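Local coordinates for fumarase E (Shigella flexneri 2a str. 2457T, PDB 3C8G), which probably catalyses the hydration of fumarate to malate as a homodimer and belongs to the MtlR/FumE family, which includes the mannitol operon repressor MtlR, at residues R38-L41 with P42-V46. Residues are numbered along the deposited sequence; the frame is centred on the assembly and turned at random.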
# COMPACT_ATOMS: atom_id res chain seq x y z
N ARG B 38 11.39 -6.22 2.02
CA ARG B 38 10.25 -7.12 2.15
C ARG B 38 10.27 -7.95 3.43
O ARG B 38 9.21 -8.31 3.92
CB ARG B 38 10.11 -8.02 0.91
CG ARG B 38 9.29 -7.42 -0.24
CD ARG B 38 9.28 -8.36 -1.48
NE ARG B 38 8.04 -9.12 -1.71
CZ ARG B 38 6.80 -8.72 -1.39
NH1 ARG B 38 5.76 -9.49 -1.68
NH2 ARG B 38 6.59 -7.55 -0.80
N GLN B 39 11.45 -8.28 3.95
CA GLN B 39 11.56 -8.98 5.24
C GLN B 39 11.15 -8.03 6.37
O GLN B 39 10.59 -8.47 7.37
CB GLN B 39 12.96 -9.59 5.50
CG GLN B 39 13.85 -9.75 4.25
CD GLN B 39 14.60 -11.09 4.12
OE1 GLN B 39 15.61 -11.33 4.80
NE2 GLN B 39 14.13 -11.95 3.22
N PHE B 40 11.41 -6.74 6.19
CA PHE B 40 11.08 -5.71 7.17
C PHE B 40 9.58 -5.46 7.29
O PHE B 40 9.08 -5.27 8.37
CB PHE B 40 11.79 -4.40 6.82
CG PHE B 40 11.54 -3.28 7.80
CD1 PHE B 40 10.51 -2.37 7.58
CD2 PHE B 40 12.36 -3.11 8.91
CE1 PHE B 40 10.29 -1.32 8.48
CE2 PHE B 40 12.15 -2.07 9.83
CZ PHE B 40 11.12 -1.18 9.61
N LEU B 41 8.89 -5.46 6.16
CA LEU B 41 7.46 -5.11 6.12
C LEU B 41 6.54 -5.69 7.23
O LEU B 41 5.70 -4.96 7.76
CB LEU B 41 6.90 -5.39 4.71
CG LEU B 41 6.70 -4.34 3.59
CD1 LEU B 41 7.42 -2.98 3.74
CD2 LEU B 41 7.02 -4.99 2.23
N PRO B 42 6.67 -7.00 7.58
CA PRO B 42 5.91 -7.56 8.72
C PRO B 42 5.97 -6.72 9.99
O PRO B 42 4.99 -6.67 10.74
CB PRO B 42 6.58 -8.91 8.97
CG PRO B 42 7.15 -9.29 7.64
CD PRO B 42 7.50 -8.03 6.91
N SER B 43 7.12 -6.09 10.21
CA SER B 43 7.38 -5.20 11.36
C SER B 43 6.34 -4.12 11.50
O SER B 43 6.15 -3.60 12.60
CB SER B 43 8.71 -4.48 11.18
OG SER B 43 9.69 -5.13 11.91
N LEU B 44 5.72 -3.74 10.39
CA LEU B 44 4.79 -2.63 10.40
C LEU B 44 3.43 -3.08 10.84
O LEU B 44 2.54 -2.26 11.06
CB LEU B 44 4.66 -2.06 9.00
CG LEU B 44 5.94 -1.63 8.34
CD1 LEU B 44 5.69 -1.63 6.84
CD2 LEU B 44 6.34 -0.26 8.88
N PHE B 45 3.25 -4.38 10.94
CA PHE B 45 1.93 -4.94 11.08
C PHE B 45 1.80 -5.78 12.35
O PHE B 45 2.77 -6.33 12.87
CB PHE B 45 1.60 -5.76 9.84
CG PHE B 45 1.64 -4.96 8.55
CD1 PHE B 45 0.95 -3.75 8.42
CD2 PHE B 45 2.33 -5.45 7.44
CE1 PHE B 45 0.96 -3.03 7.21
CE2 PHE B 45 2.34 -4.73 6.23
CZ PHE B 45 1.64 -3.52 6.13
N VAL B 46 0.57 -5.87 12.83
CA VAL B 46 0.20 -6.67 13.98
C VAL B 46 0.70 -8.11 13.84
O VAL B 46 0.54 -8.71 12.78
CB VAL B 46 -1.34 -6.61 14.11
CG1 VAL B 46 -1.89 -7.64 15.09
CG2 VAL B 46 -1.77 -5.19 14.49
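Leu44 turns one methyl to Leu41 and the other to Phe40: CD1 packs on CD1 of Leu41 at 3.8 Å, while CD2 lies 4.1 Å from CE1 of the Phe40 ring, Phe40 and Leu44 crossing at about a right angle. Phe40 has its ring anti to the backbone N (chi1 -179°), which carries it alongside the chain ahead, and CB of Ser43 stands over one face in a CH-pi contact, 4.3 Å from the ring centroid. CB of Leu44 lies over the centre of one face of the Phe45 ring. Beyond this patch, Ile77 of helix 70-79 touches both Phe40 and Leu41, Leu76 touches Phe45, and an apolar side chain of the other subunit packs on Phe45 as well. The backbone here is the C-terminal end of helix 29-40 running on into a 3-10 turn. Two successive i+3 to i bonds mark the tighter winding: Ser43 N to Phe40 O at 2.8 Å, rather bent at 142°, and Leu44 N to Leu41 O at 2.9 Å, straighter at 163° but with its donor well above the carbonyl plane. Phe45 N continues the series to Pro42 O. Pro42 has no N-H to give, and its CD lies 3.2 Å from the carbonyl O of Gln39. At the polar edge, Gln39 OE1 accepts a hydrogen bond from Leu7 N, and Arg38 NE forms a salt bridge with Asp68.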